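Oligopeptide-binding protein oppA (Lactococcus lactis, PDB 3DRF) serves as the extracellular receptor of an ABC transporter that takes up oligopeptides, closing around its peptide in Venus-flytrap fashion. Local coordinates at residues K104-K107 with E113-A116; L106-G111 with E192-Y197. All coordinates share one frame; numbering follows the deposited sequence. Where two conformers were deposited one is given.

Contact 1: residues K104-K107 with E113-A116; sequences KDLK and EVTA
A single beta bridge between Lys107 and Glu113, whose CA atoms lie 4.4 Å apart, pinches the loop that leads from strand 97-102 into helix 116-127. Its hydrogen bond runs from Val114 N to Leu106 O, 3.1 Å long with an angle of 157° at the hydrogen. Beneath it the apolar side chains of Leu106 and Val114 interlock: CG of Leu106 sits 3.7 Å from CG2 of Val114, and CD2 of Leu106 lies alongside CG1 of Val114. Leu106 reaches there by an extended first torsion, with CG opposite the backbone N (chi1 -179°). With an alanine in place of Leu106, both methyls of Val114 would probably lose their leucine partner, and a gap would be likely to open toward Trp244, which Leu106 also touches. On the more exposed side, the Lys107 chain runs out straight and bends only at its last torsion (chi4 -63°), bringing NZ to the OE2 side of the Glu113 carboxylate. The two form a salt bridge, although the modelled spacing is implausibly short and Glu113 has two conformers, so its exact length is doubtful. In the conformer given, Glu113 OE1 stands 3.2 Å from Lys104 O, two acceptors whose closeness is probably eased by the ammonium group of Lys169, which forms a salt bridge with OE1 and a weak hydrogen bond with the carbonyl. Just beyond the bridge, Thr115 is the N-cap of helix 116-127, and its own N is bonded to Asp118 OD2 in the helix's first turn, which places the bridge directly ahead of that helix.

Contact 2: residues L106-G111 with E192-Y197; sequences LKWSDG and ETVAPY
Trp108 and Pro196 bring their backbones no closer than 7.6 Å between CA atoms, without a hydrogen bond across the gap; Trp108 opens a type I turn closed by Gly111 N on Trp108 O, while Pro196 is the centre of an inverse gamma turn just before helix 197-200. The contact is carried by the indole. With CG opposite its own carbonyl carbon (chi1 -66°), Trp108 extends its benzo ring to the other segment, where Pro196 lies across one face. Pro196 CB stands 3.5 Å from the centroid of the six-membered ring, only 9° off the normal, a well-centred CH-pi contact. The rest of the proline follows the outer rim of that ring: its CD is 3.4 Å from Trp108 CH2, and its CA is 3.3 Å from Trp108 CZ2. The preceding backbone, at Val194 C and Ala195 N, meets the indole edge in plane, and the Val194 side chain approaches obliquely, placing CG2 3.7 Å from Trp108 CH2. The ring is thus fitted into a bend of segment 192-197, covered on a face and bounded at its far edge. Its NE1 is hydrogen-bonded to Asp118 OD2, and the other oxygen of that carboxylate accepts Tyr197 N, so one acidic group holds both the indole and the backbone just after Pro196. Chemically, the interface is a buried apolar one: dispersion and the weakly polarised C-H groups of proline, CB over the face and CA and CD near the rim, probably supply the attraction, while the polar atom of the indole is satisfied at its side by Asp118.

Overall arrangement
The two contacts lie with their centres about 7 Å apart and start from one stretch, sharing Leu106 and Lys107. Along the chain come 104-107, the overlapping 106-111, then 113-116 at the start of helix 116-127, and much later 192-197, leading into helix 197-200. Contact 1 is therefore local, folding the loop on itself, whereas contact 2 ties that loop to a segment some 80 residues on. They meet directly: Val114 CG1 packs 3.8 Å from Val194 CG1, and Glu113 O lies against Trp108 CD1. Their buried apolar side chains form a common packing region beside the start of helix 116-127, while the charged part of contact 1 lies nearer the surface, joining two loops within the family 5 solute-binding fold.

Contact 1: residues K104-K107 with E113-A116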
# COMPACT_ATOMS: atom_id res chain seq x y z
N LYS A 104 -0.24 21.30 21.73
CA LYS A 104 -0.09 22.77 21.75
C LYS A 104 1.13 23.28 21.00
O LYS A 104 1.06 24.27 20.31
CB LYS A 104 -0.07 23.25 23.21
CG LYS A 104 -0.15 24.71 23.34
CD LYS A 104 -0.01 25.09 24.83
CE LYS A 104 0.78 26.38 25.11
NZ LYS A 104 0.38 26.92 26.48
N ASP A 105 2.23 22.56 21.14
CA ASP A 105 3.53 22.93 20.53
C ASP A 105 3.86 22.21 19.22
O ASP A 105 4.95 22.18 18.78
CB ASP A 105 4.69 22.85 21.53
CG ASP A 105 4.83 21.50 22.15
OD1 ASP A 105 3.97 20.61 22.00
OD2 ASP A 105 5.84 21.32 22.88
N LEU A 106 2.86 21.59 18.64
CA LEU A 106 3.05 21.01 17.30
C LEU A 106 3.09 22.11 16.23
O LEU A 106 2.15 22.81 16.04
CB LEU A 106 1.90 20.00 17.00
CG LEU A 106 1.97 19.31 15.65
CD1 LEU A 106 3.25 18.42 15.52
CD2 LEU A 106 0.64 18.48 15.40
N LYS A 107 4.22 22.16 15.56
CA LYS A 107 4.51 23.16 14.54
C LYS A 107 4.96 22.51 13.22
O LYS A 107 5.41 21.42 13.18
CB LYS A 107 5.61 24.10 15.08
CG LYS A 107 5.20 24.94 16.32
CD LYS A 107 6.39 25.82 16.76
CE LYS A 107 5.98 26.59 17.98
NZ LYS A 107 4.88 27.43 17.52
N GLU A 113 2.10 27.25 13.31
CA GLU A 113 1.35 26.25 14.08
C GLU A 113 0.66 25.24 13.18
O GLU A 113 0.14 25.59 12.12
CB GLU A 113 0.26 26.91 14.93
CG GLU A 113 0.78 27.75 16.08
CD GLU A 113 1.48 26.92 17.15
OE1 GLU A 113 0.92 25.89 17.59
OE2 GLU A 113 2.60 27.29 17.55
N VAL A 114 0.72 23.96 13.59
CA VAL A 114 -0.22 22.99 13.06
C VAL A 114 -1.59 23.12 13.73
O VAL A 114 -1.68 23.16 14.96
CB VAL A 114 0.29 21.55 13.23
CG1 VAL A 114 -0.66 20.56 12.58
CG2 VAL A 114 1.69 21.41 12.65
N THR A 115 -2.61 23.32 12.93
CA THR A 115 -3.94 23.65 13.42
C THR A 115 -5.00 22.65 13.01
O THR A 115 -4.81 21.81 12.18
CB THR A 115 -4.41 25.06 12.84
OG1 THR A 115 -4.66 24.92 11.44
CG2 THR A 115 -3.34 26.16 13.15
N ALA A 116 -6.18 22.83 13.57
CA ALA A 116 -7.38 22.00 13.27
C ALA A 116 -7.65 22.01 11.74
O ALA A 116 -7.93 20.97 11.15
CB ALA A 116 -8.61 22.57 14.05
O HOH W 1 2.78 26.35 20.04

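Contact 2: residues L106-G111 with E192-Y197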
# COMPACT_ATOMS: atom_id res chain seq x y z
N LEU A 106 2.86 21.59 18.64
CA LEU A 106 3.05 21.01 17.30
C LEU A 106 3.09 22.11 16.23
O LEU A 106 2.15 22.81 16.04
CB LEU A 106 1.90 20.00 17.00
CG LEU A 106 1.97 19.31 15.65
CD1 LEU A 106 3.25 18.42 15.52
CD2 LEU A 106 0.64 18.48 15.40
N LYS A 107 4.22 22.16 15.56
CA LYS A 107 4.51 23.16 14.54
C LYS A 107 4.96 22.51 13.22
O LYS A 107 5.41 21.42 13.18
CB LYS A 107 5.61 24.10 15.08
CG LYS A 107 5.20 24.94 16.32
CD LYS A 107 6.39 25.82 16.76
CE LYS A 107 5.98 26.59 17.98
NZ LYS A 107 4.88 27.43 17.52
N TRP A 108 4.80 23.26 12.17
CA TRP A 108 5.47 23.00 10.89
C TRP A 108 6.95 23.45 10.95
O TRP A 108 7.35 24.20 11.83
CB TRP A 108 4.79 23.83 9.75
CG TRP A 108 3.33 23.34 9.52
CD1 TRP A 108 2.21 23.97 9.93
CD2 TRP A 108 2.93 22.10 8.93
NE1 TRP A 108 1.10 23.22 9.59
CE2 TRP A 108 1.53 22.06 9.00
CE3 TRP A 108 3.61 21.05 8.30
CZ2 TRP A 108 0.78 21.01 8.45
CZ3 TRP A 108 2.87 20.00 7.77
CH2 TRP A 108 1.44 19.99 7.86
N SER A 109 7.71 22.98 9.96
CA SER A 109 9.16 23.22 9.94
C SER A 109 9.54 24.69 9.61
O SER A 109 10.68 25.03 9.64
CB SER A 109 9.82 22.24 9.00
OG SER A 109 9.17 22.29 7.74
N ASP A 110 8.56 25.52 9.32
CA ASP A 110 8.79 26.98 9.18
C ASP A 110 8.41 27.71 10.49
O ASP A 110 8.42 28.91 10.50
CB ASP A 110 8.01 27.53 7.99
CG ASP A 110 6.53 27.61 8.23
OD1 ASP A 110 6.03 26.95 9.12
OD2 ASP A 110 5.86 28.34 7.51
N GLY A 111 8.08 26.97 11.56
CA GLY A 111 7.72 27.59 12.84
C GLY A 111 6.22 27.94 13.02
O GLY A 111 5.83 28.28 14.11
N GLU A 192 -4.98 10.24 9.42
CA GLU A 192 -3.98 10.35 10.49
C GLU A 192 -2.85 11.28 10.18
O GLU A 192 -1.85 11.23 10.83
CB GLU A 192 -3.42 8.93 10.84
CG GLU A 192 -4.51 7.87 11.16
CD GLU A 192 -3.95 6.52 11.55
OE1 GLU A 192 -2.89 6.44 12.17
OE2 GLU A 192 -4.60 5.57 11.24
N THR A 193 -3.02 12.12 9.16
CA THR A 193 -1.98 13.09 8.76
C THR A 193 -2.56 14.49 8.66
O THR A 193 -3.73 14.65 8.58
CB THR A 193 -1.35 12.69 7.38
OG1 THR A 193 -2.38 12.70 6.37
CG2 THR A 193 -0.74 11.26 7.43
N VAL A 194 -1.66 15.47 8.69
CA VAL A 194 -1.96 16.89 8.44
C VAL A 194 -1.27 17.39 7.15
O VAL A 194 -0.32 16.87 6.72
CB VAL A 194 -1.49 17.78 9.65
CG1 VAL A 194 -2.47 17.65 10.82
CG2 VAL A 194 -0.05 17.45 10.11
N ALA A 195 -1.87 18.40 6.58
CA ALA A 195 -1.34 19.10 5.39
C ALA A 195 -1.28 20.58 5.71
O ALA A 195 -2.19 21.09 6.35
CB ALA A 195 -2.26 18.84 4.17
N PRO A 196 -0.23 21.25 5.27
CA PRO A 196 -0.01 22.65 5.69
C PRO A 196 -0.87 23.65 4.85
O PRO A 196 -0.39 24.23 3.88
CB PRO A 196 1.50 22.82 5.49
CG PRO A 196 1.82 21.85 4.30
CD PRO A 196 0.93 20.66 4.59
N TYR A 197 -2.10 23.83 5.31
CA TYR A 197 -3.08 24.63 4.55
C TYR A 197 -2.62 26.09 4.28
O TYR A 197 -2.72 26.52 3.20
CB TYR A 197 -4.44 24.59 5.25
CG TYR A 197 -5.44 25.53 4.60
CD1 TYR A 197 -6.02 25.23 3.38
CD2 TYR A 197 -5.76 26.74 5.20
CE1 TYR A 197 -6.92 26.11 2.80
CE2 TYR A 197 -6.68 27.62 4.62
CZ TYR A 197 -7.22 27.28 3.43
OH TYR A 197 -8.13 28.12 2.79